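Local coordinates for protein ectonucleoside triphosphate diphosphohydrolase 4 (Homo sapiens, PDB 6WG5) that belongs to the GDA1/CD39 protein family, whose fold is related to that of actin and the actin-like ATPases, at residues 177-181 and 219-223; 183-187 and 471-475; 379-385 and 463-469; 386-391 and 445-449. One frame throughout, in Å; residues are numbered along the deposited sequence.

All four contacts are buried; contacts 1 and 3 share one mixed sheet, which the helices of contacts 2 and 4 flank. Contact 1, about 7 Å from the chain centre, and contact 2 both use helix 172-186: the first sets a tryptophan and a bridging water against strand 221-225, the second is apolar apart from a backbone carbonyl at a tyrosine edge and involves a partly exposed turn. Contact 3 is a parallel ladder of backbone bonds; strand 381-385 lies between strands 221-225 and 466-468. Contact 4, about 16 Å from that centre, joins two helices of the connection between the strands of contact 3, adding charge and sulfur. Thr468 and Thr391 link contacts 3 and 4 through their hydroxyls.

Contact 1: residues 177-181 and 219-223; sequences VYAWI and TAGIL
Trp180 lies flanked by Ile222 at its base and Thr219 at its far end, where helix 172-186 packs on strand 221-225 of a mixed sheet, an alpha-on-beta layer of the actin-like fold. Beginning at the backbone, Trp180 CB touches Ile222 CD1 at 4.1 Å, and the same methyl reaches Ala179 CB. With CG opposite its own backbone N (chi1 180°), the indole leaves the helix and extends alongside Ala220 toward Thr219. Its CD1 comes within 3.6 Å of Ala220 O. NE1 donates a hydrogen bond of 3.1 Å to a water lying in the ring plane. Farther round, CZ2 meets the Thr219 side chain, which crosses the indole at about a right angle: OG1 sits at the ring edge, 3.4 Å from CZ2, and CG2 is 3.9 Å from CH2. Phe258 of strand 255-259 also touches the Trp180 side chain. The Thr219 hydroxyl is held outside the contact as well, by a hydrogen bond to Glu235. The bridge closes where the water that accepts from Trp180 NE1 donates to Thr219 OG1 over 2.7 Å.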
# COMPACT_ATOMS: atom_id res chain seq x y z
N VAL A 177 -6.30 -1.26 -4.52
CA VAL A 177 -6.26 -1.52 -5.96
C VAL A 177 -5.37 -0.50 -6.65
O VAL A 177 -4.49 -0.85 -7.44
CB VAL A 177 -7.69 -1.51 -6.54
CG1 VAL A 177 -7.64 -1.70 -8.06
CG2 VAL A 177 -8.53 -2.60 -5.90
N TYR A 178 -5.59 0.79 -6.37
CA TYR A 178 -4.78 1.83 -7.00
C TYR A 178 -3.30 1.62 -6.71
O TYR A 178 -2.46 1.79 -7.61
CB TYR A 178 -5.23 3.21 -6.51
CG TYR A 178 -6.59 3.65 -7.01
CD1 TYR A 178 -7.09 3.22 -8.23
CD2 TYR A 178 -7.38 4.52 -6.26
CE1 TYR A 178 -8.33 3.63 -8.69
CE2 TYR A 178 -8.62 4.93 -6.71
CZ TYR A 178 -9.08 4.49 -7.92
OH TYR A 178 -10.32 4.90 -8.37
N ALA A 179 -2.95 1.27 -5.48
CA ALA A 179 -1.55 1.02 -5.16
C ALA A 179 -1.03 -0.20 -5.92
O ALA A 179 0.12 -0.22 -6.38
CB ALA A 179 -1.37 0.83 -3.66
N TRP A 180 -1.87 -1.23 -6.05
CA TRP A 180 -1.46 -2.42 -6.80
C TRP A 180 -1.24 -2.09 -8.27
O TRP A 180 -0.29 -2.58 -8.89
CB TRP A 180 -2.51 -3.52 -6.64
CG TRP A 180 -2.19 -4.78 -7.38
CD1 TRP A 180 -1.49 -5.85 -6.91
CD2 TRP A 180 -2.57 -5.10 -8.72
NE1 TRP A 180 -1.41 -6.82 -7.88
CE2 TRP A 180 -2.06 -6.39 -9.00
CE3 TRP A 180 -3.29 -4.43 -9.71
CZ2 TRP A 180 -2.25 -7.01 -10.23
CZ3 TRP A 180 -3.48 -5.06 -10.93
CH2 TRP A 180 -2.96 -6.33 -11.18
N ILE A 181 -2.10 -1.24 -8.85
CA ILE A 181 -1.91 -0.80 -10.23
C ILE A 181 -0.62 0.00 -10.35
O ILE A 181 0.13 -0.14 -11.33
CB ILE A 181 -3.13 0.01 -10.70
CG1 ILE A 181 -4.37 -0.89 -10.80
CG2 ILE A 181 -2.85 0.67 -12.05
CD1 ILE A 181 -5.66 -0.13 -11.04
N THR A 219 1.78 -10.62 -12.50
CA THR A 219 1.84 -9.39 -11.73
C THR A 219 2.50 -9.64 -10.37
O THR A 219 2.71 -10.78 -9.95
CB THR A 219 0.44 -8.80 -11.53
OG1 THR A 219 -0.41 -9.77 -10.90
CG2 THR A 219 -0.16 -8.37 -12.86
N ALA A 220 2.82 -8.55 -9.69
CA ALA A 220 3.47 -8.58 -8.38
C ALA A 220 2.47 -8.13 -7.32
O ALA A 220 1.90 -7.05 -7.43
CB ALA A 220 4.71 -7.69 -8.37
N GLY A 221 2.27 -8.97 -6.30
CA GLY A 221 1.46 -8.59 -5.17
C GLY A 221 2.20 -7.65 -4.25
O GLY A 221 3.42 -7.46 -4.35
N ILE A 222 1.45 -7.03 -3.34
CA ILE A 222 2.02 -6.08 -2.39
C ILE A 222 1.60 -6.48 -0.99
O ILE A 222 0.43 -6.77 -0.73
CB ILE A 222 1.59 -4.63 -2.70
CG1 ILE A 222 0.08 -4.53 -2.89
CG2 ILE A 222 2.31 -4.13 -3.94
CD1 ILE A 222 -0.43 -3.11 -3.15
N LEU A 223 2.58 -6.53 -0.09
CA LEU A 223 2.36 -6.69 1.34
C LEU A 223 2.83 -5.41 2.03
O LEU A 223 3.95 -4.95 1.77
CB LEU A 223 3.13 -7.90 1.89
CG LEU A 223 2.50 -9.26 1.66
CD1 LEU A 223 3.57 -10.33 1.59
CD2 LEU A 223 1.53 -9.57 2.79
O HOH W 1 -0.45 -9.78 -8.18

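Contact 2: residues 183-187 and 471-475; sequences INFVL and QVYDK
Val472 and Ile183 bring the two backbones nearest each other, their CA atoms 7.5 Å apart, where a type I' turn from Val472 to Lys475 faces the C-terminal part of helix 172-186. Val472 meets this segment with both its methyls. CG2 lies 4.1 Å from Ile183 CD1; the isoleucine is fully extended (chi1 -173°, chi2 178°), which pushes that methyl out from the helix. CG1 turns to the residues that follow, meeting Leu187 CD2 at 3.5 Å and Val186 CG2 at 4.2 Å. Ile183 and Leu187 each run at roughly a right angle to the valine, so its two branches rest across them. Tyr473 adds its ring. Val186 O lies at the ring's edge, close to its plane and 3.2 Å from CE2, while Leu187 CD2 approaches CZ obliquely at 3.9 Å. Val472 CG1 lies over one face of this ring, offset toward the rim. The Val186 carbonyl has a hydrogen-bonding partner elsewhere, Arg22 of helix 18-28, a helix that also touches Tyr473 through Arg26. The turn closes on itself in both directions, Val472 N to Lys475 O and Lys475 N to Val472 O. Such reciprocal bonding around a type I' turn is consistent with a two-residue hairpin turn, here placed between strand 466-468 and helix 479-487 and set against the end of another helix.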
# COMPACT_ATOMS: atom_id res chain seq x y z
N ILE A 183 2.30 -0.05 -8.70
CA ILE A 183 3.56 -0.77 -8.69
C ILE A 183 3.72 -1.61 -9.95
O ILE A 183 4.79 -1.62 -10.57
CB ILE A 183 3.68 -1.64 -7.41
CG1 ILE A 183 5.07 -2.26 -7.34
CG2 ILE A 183 2.60 -2.73 -7.39
CD1 ILE A 183 5.32 -3.09 -6.09
N ASN A 184 2.66 -2.31 -10.36
CA ASN A 184 2.76 -3.15 -11.54
C ASN A 184 2.95 -2.33 -12.80
O ASN A 184 3.56 -2.80 -13.77
CB ASN A 184 1.52 -4.04 -11.66
CG ASN A 184 1.57 -5.22 -10.72
OD1 ASN A 184 2.19 -6.24 -11.02
ND2 ASN A 184 0.91 -5.08 -9.57
N PHE A 185 2.44 -1.10 -12.82
CA PHE A 185 2.63 -0.24 -13.98
C PHE A 185 4.10 0.11 -14.16
O PHE A 185 4.67 -0.08 -15.24
CB PHE A 185 1.78 1.01 -13.85
CG PHE A 185 1.87 1.93 -15.03
CD1 PHE A 185 1.33 1.57 -16.25
CD2 PHE A 185 2.51 3.15 -14.92
CE1 PHE A 185 1.42 2.40 -17.33
CE2 PHE A 185 2.60 4.00 -16.00
CZ PHE A 185 2.05 3.62 -17.22
N VAL A 186 4.73 0.64 -13.11
CA VAL A 186 6.14 1.01 -13.21
C VAL A 186 7.00 -0.22 -13.48
O VAL A 186 8.03 -0.13 -14.16
CB VAL A 186 6.61 1.76 -11.94
CG1 VAL A 186 5.83 3.05 -11.77
CG2 VAL A 186 6.47 0.88 -10.71
N LEU A 187 6.60 -1.38 -12.96
CA LEU A 187 7.32 -2.61 -13.24
C LEU A 187 7.06 -3.13 -14.65
O LEU A 187 7.68 -4.12 -15.05
CB LEU A 187 6.93 -3.69 -12.23
CG LEU A 187 7.38 -3.46 -10.78
CD1 LEU A 187 6.92 -4.62 -9.91
CD2 LEU A 187 8.89 -3.30 -10.68
N GLN A 471 11.17 1.41 -1.89
CA GLN A 471 10.75 2.06 -3.12
C GLN A 471 11.04 1.11 -4.28
O GLN A 471 11.71 0.09 -4.12
CB GLN A 471 11.45 3.41 -3.31
CG GLN A 471 12.95 3.38 -3.07
CD GLN A 471 13.54 4.78 -2.99
OE1 GLN A 471 12.85 5.74 -2.66
NE2 GLN A 471 14.83 4.89 -3.29
N VAL A 472 10.52 1.47 -5.45
CA VAL A 472 10.68 0.68 -6.67
C VAL A 472 11.30 1.57 -7.73
O VAL A 472 10.83 2.69 -7.97
CB VAL A 472 9.34 0.10 -7.15
CG1 VAL A 472 9.54 -0.79 -8.36
CG2 VAL A 472 8.66 -0.67 -6.03
N TYR A 473 12.36 1.08 -8.37
CA TYR A 473 13.12 1.87 -9.33
C TYR A 473 13.47 3.23 -8.73
O TYR A 473 13.39 4.27 -9.39
CB TYR A 473 12.36 2.01 -10.65
CG TYR A 473 12.17 0.70 -11.38
CD1 TYR A 473 13.08 -0.35 -11.23
CD2 TYR A 473 11.07 0.50 -12.21
CE1 TYR A 473 12.90 -1.55 -11.89
CE2 TYR A 473 10.90 -0.71 -12.88
CZ TYR A 473 11.81 -1.72 -12.71
OH TYR A 473 11.65 -2.92 -13.37
N ASP A 474 13.85 3.22 -7.45
CA ASP A 474 14.34 4.40 -6.75
C ASP A 474 13.28 5.49 -6.64
O ASP A 474 13.61 6.68 -6.58
CB ASP A 474 15.61 4.95 -7.41
CG ASP A 474 16.79 3.99 -7.29
OD1 ASP A 474 17.35 3.88 -6.18
OD2 ASP A 474 17.15 3.35 -8.30
N LYS A 475 12.01 5.10 -6.61
CA LYS A 475 10.92 6.04 -6.43
C LYS A 475 9.83 5.41 -5.58
O LYS A 475 9.56 4.21 -5.69
CB LYS A 475 10.32 6.48 -7.78
CG LYS A 475 11.28 7.28 -8.65
CD LYS A 475 10.60 7.79 -9.91
CE LYS A 475 11.59 8.46 -10.85
NZ LYS A 475 10.95 8.88 -12.13

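Contact 3: residues 379-385 and 463-469; sequences SEFYGFS and YKSLKTA
Phe381, Tyr382 and Gly383 pair with Leu466, Lys467 and Thr468 as neighbouring parallel strands of the mixed sheet, strand 466-468 lying at its margin within the chain. Four backbone hydrogen bonds form the ladder. Phe381 gives its N-H to Ser465 O (3.0 Å) and receives one at its O from Lys467 N; Gly383 repeats this with Lys467 O and Ala469 N. The Gly383 N donor stands well above the plane of the Lys467 carbonyl (37° out of it), whereas Ala469 N approaches Gly383 O almost head-on. CA-H...O contacts supplement these, as from Tyr382 CA to Lys467 O at 3.2 Å. Among side-chain polar contacts, Ser379 OG and Tyr463 OH share a 2.7 Å hydrogen bond at the tyrosine's edge, and Ser379 OG is also bonded to Phe376 O. A water hydrogen-bonded to Tyr382 OH (3.2 Å) accepts a weak bond from Lys467 NZ. Tyr463 OH also lies at the edge of the Phe381 ring, the two side chains crossing nearly at right angles. In apolar contact, Leu466 CD1 reaches Phe381 CB at 4.0 Å on one face of the sheet. On the other, Lys467 runs beside Tyr382 in the same direction; its CD is 3.8 Å from Tyr382 CE1, and the bend at chi3 (-68°) then carries CE and NZ along toward the phenol oxygen. The backbone bonds thus join the strands whatever the side chains, which give the faces their character: aromatic-aliphatic on one, a lysine beside a phenol on the other.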
# COMPACT_ATOMS: atom_id res chain seq x y z
N SER A 379 4.35 -17.07 -8.25
CA SER A 379 3.91 -15.78 -7.73
C SER A 379 5.12 -14.99 -7.26
O SER A 379 6.23 -15.51 -7.17
CB SER A 379 2.91 -15.96 -6.59
OG SER A 379 3.53 -16.51 -5.44
N GLU A 380 4.89 -13.71 -6.98
CA GLU A 380 5.91 -12.84 -6.41
C GLU A 380 5.22 -11.71 -5.66
O GLU A 380 4.12 -11.29 -6.03
CB GLU A 380 6.84 -12.27 -7.49
CG GLU A 380 6.14 -11.42 -8.54
CD GLU A 380 7.07 -10.96 -9.64
OE1 GLU A 380 8.09 -10.31 -9.33
OE2 GLU A 380 6.79 -11.26 -10.83
N PHE A 381 5.87 -11.24 -4.60
CA PHE A 381 5.33 -10.19 -3.75
C PHE A 381 6.42 -9.20 -3.40
O PHE A 381 7.60 -9.55 -3.30
CB PHE A 381 4.73 -10.75 -2.45
CG PHE A 381 3.36 -11.33 -2.61
CD1 PHE A 381 2.24 -10.62 -2.20
CD2 PHE A 381 3.18 -12.59 -3.16
CE1 PHE A 381 0.97 -11.15 -2.33
CE2 PHE A 381 1.91 -13.13 -3.30
CZ PHE A 381 0.81 -12.41 -2.88
N TYR A 382 6.02 -7.94 -3.21
CA TYR A 382 6.86 -6.92 -2.61
C TYR A 382 6.38 -6.66 -1.18
O TYR A 382 5.17 -6.63 -0.92
CB TYR A 382 6.81 -5.62 -3.41
CG TYR A 382 7.74 -5.59 -4.60
CD1 TYR A 382 8.89 -4.81 -4.60
CD2 TYR A 382 7.47 -6.35 -5.73
CE1 TYR A 382 9.74 -4.78 -5.69
CE2 TYR A 382 8.32 -6.33 -6.82
CZ TYR A 382 9.45 -5.54 -6.80
OH TYR A 382 10.29 -5.52 -7.89
N GLY A 383 7.33 -6.48 -0.27
CA GLY A 383 7.03 -6.19 1.12
C GLY A 383 7.48 -4.77 1.46
O GLY A 383 8.64 -4.41 1.26
N PHE A 384 6.55 -3.99 1.98
CA PHE A 384 6.79 -2.58 2.29
C PHE A 384 6.67 -2.33 3.78
O PHE A 384 6.21 -3.19 4.55
CB PHE A 384 5.81 -1.68 1.52
CG PHE A 384 5.99 -1.74 0.03
CD1 PHE A 384 7.03 -1.06 -0.58
CD2 PHE A 384 5.12 -2.47 -0.76
CE1 PHE A 384 7.19 -1.10 -1.96
CE2 PHE A 384 5.28 -2.52 -2.13
CZ PHE A 384 6.32 -1.84 -2.73
N SER A 385 7.09 -1.14 4.19
CA SER A 385 7.00 -0.67 5.58
C SER A 385 7.74 -1.65 6.48
O SER A 385 8.94 -1.90 6.23
CB SER A 385 5.53 -0.43 5.92
OG SER A 385 5.02 0.66 5.18
N TYR A 463 9.53 -19.93 0.82
CA TYR A 463 9.13 -18.98 -0.22
C TYR A 463 10.32 -18.13 -0.63
O TYR A 463 11.00 -17.54 0.21
CB TYR A 463 7.99 -18.10 0.29
CG TYR A 463 7.28 -17.33 -0.81
CD1 TYR A 463 7.38 -15.95 -0.89
CD2 TYR A 463 6.51 -17.99 -1.76
CE1 TYR A 463 6.74 -15.25 -1.89
CE2 TYR A 463 5.87 -17.30 -2.76
CZ TYR A 463 5.98 -15.92 -2.82
OH TYR A 463 5.34 -15.23 -3.82
N LYS A 464 10.56 -18.06 -1.94
CA LYS A 464 11.74 -17.39 -2.48
C LYS A 464 11.41 -16.13 -3.27
O LYS A 464 12.34 -15.50 -3.80
CB LYS A 464 12.54 -18.35 -3.37
CG LYS A 464 13.11 -19.56 -2.65
CD LYS A 464 14.21 -19.17 -1.66
CE LYS A 464 14.33 -20.18 -0.52
NZ LYS A 464 14.11 -19.52 0.81
N SER A 465 10.14 -15.74 -3.36
CA SER A 465 9.72 -14.68 -4.27
C SER A 465 9.21 -13.44 -3.54
O SER A 465 8.46 -12.65 -4.13
CB SER A 465 8.66 -15.21 -5.22
OG SER A 465 9.11 -16.39 -5.86
N LEU A 466 9.60 -13.24 -2.29
CA LEU A 466 9.29 -12.00 -1.57
C LEU A 466 10.50 -11.08 -1.63
O LEU A 466 11.63 -11.50 -1.34
CB LEU A 466 8.92 -12.28 -0.11
CG LEU A 466 8.77 -11.02 0.75
CD1 LEU A 466 7.58 -10.19 0.28
CD2 LEU A 466 8.63 -11.36 2.23
N LYS A 467 10.26 -9.82 -1.99
CA LYS A 467 11.30 -8.80 -1.95
C LYS A 467 10.80 -7.66 -1.07
O LYS A 467 9.81 -7.01 -1.39
CB LYS A 467 11.63 -8.28 -3.34
CG LYS A 467 12.91 -7.44 -3.36
CD LYS A 467 12.96 -6.47 -4.53
CE LYS A 467 13.10 -7.19 -5.87
NZ LYS A 467 13.75 -6.31 -6.89
N THR A 468 11.49 -7.44 0.05
CA THR A 468 11.20 -6.30 0.89
C THR A 468 11.91 -5.08 0.34
O THR A 468 13.03 -5.18 -0.16
CB THR A 468 11.63 -6.56 2.34
OG1 THR A 468 13.06 -6.62 2.41
CG2 THR A 468 11.04 -7.87 2.83
N ALA A 469 11.24 -3.93 0.40
CA ALA A 469 11.77 -2.74 -0.24
C ALA A 469 11.04 -1.52 0.30
O ALA A 469 9.93 -1.61 0.83
CB ALA A 469 11.61 -2.81 -1.77
O HOH W 2 12.75 -3.70 -8.90

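Contact 4: residues 386-391 and 445-449; sequences EFYYCT and KSAWM
Met449 reaches Phe387, and Lys445 reaches Glu386, through bent chains: the glutamate folds at chi2 (-63°), the lysine kinks at chi3 (116°), and the methionine sets CG opposite its backbone N (chi1 -163°) before bending at chi2 and chi3. Helices 386-392 and 436-456 meet here, their local axes 9.6 Å apart at closest approach, with Cys390 and Ser446 at the narrowest CA spacing. Met449 lies centrally. Its CG touches Phe387 CD1 at 3.5 Å, coming at the ring obliquely, and its SD stands 4.8 Å from the centroid of the Phe387 ring in a Met-aromatic contact. The same sulfur reaches Cys390 CB at 4.1 Å and Thr391 CG2 a little farther off. Cys390 SG fills the next place along, packing on the root of the lysine, 3.6 Å from Lys445 CB. At the end of the row, Lys445 NZ forms a salt bridge with Glu386 OE2, with a weak hydrogen bond of 3.3 Å, while Lys445 CE lies about equally near both carboxylate oxygens. The other oxygen, Glu386 OE1, pairs with Arg438 from an earlier turn of helix 436-456, and Asn284 offers Lys445 NZ a weak second acceptor. Phe387 also touches Leu223 and Met225 of strand 221-225, so its helix is packed on the sheet. The chemistry thus passes from thioether and ring to ions, and one buried carboxylate gathers two basic groups, whose positive charges probably favour its ionised form.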
# COMPACT_ATOMS: atom_id res chain seq x y z
N GLU A 386 7.11 -2.22 7.51
CA GLU A 386 7.83 -3.05 8.47
C GLU A 386 8.54 -4.22 7.81
O GLU A 386 9.58 -4.67 8.30
CB GLU A 386 6.87 -3.56 9.54
CG GLU A 386 6.30 -2.46 10.43
CD GLU A 386 7.38 -1.76 11.23
OE1 GLU A 386 8.41 -2.40 11.53
OE2 GLU A 386 7.20 -0.57 11.56
N PHE A 387 8.00 -4.74 6.70
CA PHE A 387 8.68 -5.82 6.00
C PHE A 387 10.09 -5.41 5.58
O PHE A 387 10.99 -6.25 5.53
CB PHE A 387 7.87 -6.25 4.78
CG PHE A 387 6.64 -7.03 5.12
CD1 PHE A 387 6.73 -8.37 5.48
CD2 PHE A 387 5.38 -6.44 5.08
CE1 PHE A 387 5.59 -9.09 5.81
CE2 PHE A 387 4.25 -7.15 5.40
CZ PHE A 387 4.35 -8.48 5.76
N TYR A 388 10.30 -4.13 5.30
CA TYR A 388 11.63 -3.62 4.98
C TYR A 388 12.38 -3.17 6.23
O TYR A 388 13.57 -3.48 6.38
CB TYR A 388 11.53 -2.46 3.99
CG TYR A 388 12.87 -1.93 3.55
CD1 TYR A 388 13.62 -2.58 2.58
CD2 TYR A 388 13.39 -0.76 4.10
CE1 TYR A 388 14.84 -2.10 2.17
CE2 TYR A 388 14.62 -0.27 3.70
CZ TYR A 388 15.34 -0.94 2.73
OH TYR A 388 16.57 -0.45 2.33
N TYR A 389 11.71 -2.45 7.13
CA TYR A 389 12.38 -1.96 8.33
C TYR A 389 12.87 -3.12 9.20
O TYR A 389 13.94 -3.03 9.81
CB TYR A 389 11.43 -1.07 9.12
CG TYR A 389 10.92 0.14 8.36
CD1 TYR A 389 11.76 0.84 7.50
CD2 TYR A 389 9.61 0.57 8.50
CE1 TYR A 389 11.30 1.94 6.80
CE2 TYR A 389 9.15 1.67 7.80
CZ TYR A 389 9.99 2.35 6.95
OH TYR A 389 9.53 3.44 6.26
N CYS A 390 12.11 -4.21 9.26
CA CYS A 390 12.47 -5.34 10.10
C CYS A 390 13.55 -6.23 9.48
O CYS A 390 14.13 -7.05 10.19
CB CYS A 390 11.24 -6.18 10.42
SG CYS A 390 10.07 -5.39 11.55
N THR A 391 13.82 -6.09 8.18
CA THR A 391 14.89 -6.83 7.54
C THR A 391 16.15 -6.00 7.33
O THR A 391 17.25 -6.56 7.29
CB THR A 391 14.44 -7.39 6.18
OG1 THR A 391 13.98 -6.32 5.35
CG2 THR A 391 13.34 -8.42 6.35
N LYS A 445 8.65 -6.97 16.54
CA LYS A 445 8.15 -6.71 15.19
C LYS A 445 8.71 -7.69 14.18
O LYS A 445 8.01 -8.07 13.23
CB LYS A 445 8.47 -5.27 14.79
CG LYS A 445 7.57 -4.25 15.46
CD LYS A 445 8.22 -2.88 15.54
CE LYS A 445 7.46 -1.86 14.73
NZ LYS A 445 8.19 -0.56 14.70
N SER A 446 9.96 -8.13 14.35
CA SER A 446 10.51 -9.14 13.44
C SER A 446 9.76 -10.46 13.58
O SER A 446 9.49 -11.13 12.58
CB SER A 446 12.00 -9.34 13.72
OG SER A 446 12.21 -9.84 15.03
N ALA A 447 9.42 -10.84 14.81
CA ALA A 447 8.67 -12.07 15.03
C ALA A 447 7.23 -11.93 14.53
O ALA A 447 6.69 -12.86 13.92
CB ALA A 447 8.68 -12.44 16.51
N TRP A 448 6.60 -10.79 14.80
CA TRP A 448 5.27 -10.54 14.28
C TRP A 448 5.27 -10.57 12.76
O TRP A 448 4.40 -11.19 12.14
CB TRP A 448 4.76 -9.19 14.81
CG TRP A 448 3.39 -8.82 14.33
CD1 TRP A 448 3.08 -7.84 13.43
CD2 TRP A 448 2.15 -9.43 14.72
NE1 TRP A 448 1.72 -7.79 13.25
CE2 TRP A 448 1.13 -8.76 14.02
CE3 TRP A 448 1.81 -10.47 15.59
CZ2 TRP A 448 -0.21 -9.10 14.16
CZ3 TRP A 448 0.48 -10.80 15.73
CH2 TRP A 448 -0.52 -10.12 15.02
N MET A 449 6.25 -9.91 12.14
CA MET A 449 6.39 -9.96 10.69
C MET A 449 6.48 -11.40 10.21
O MET A 449 5.81 -11.79 9.25
CB MET A 449 7.64 -9.18 10.27
CG MET A 449 7.68 -8.81 8.80
SD MET A 449 9.32 -8.99 8.07
CE MET A 449 9.33 -10.74 7.72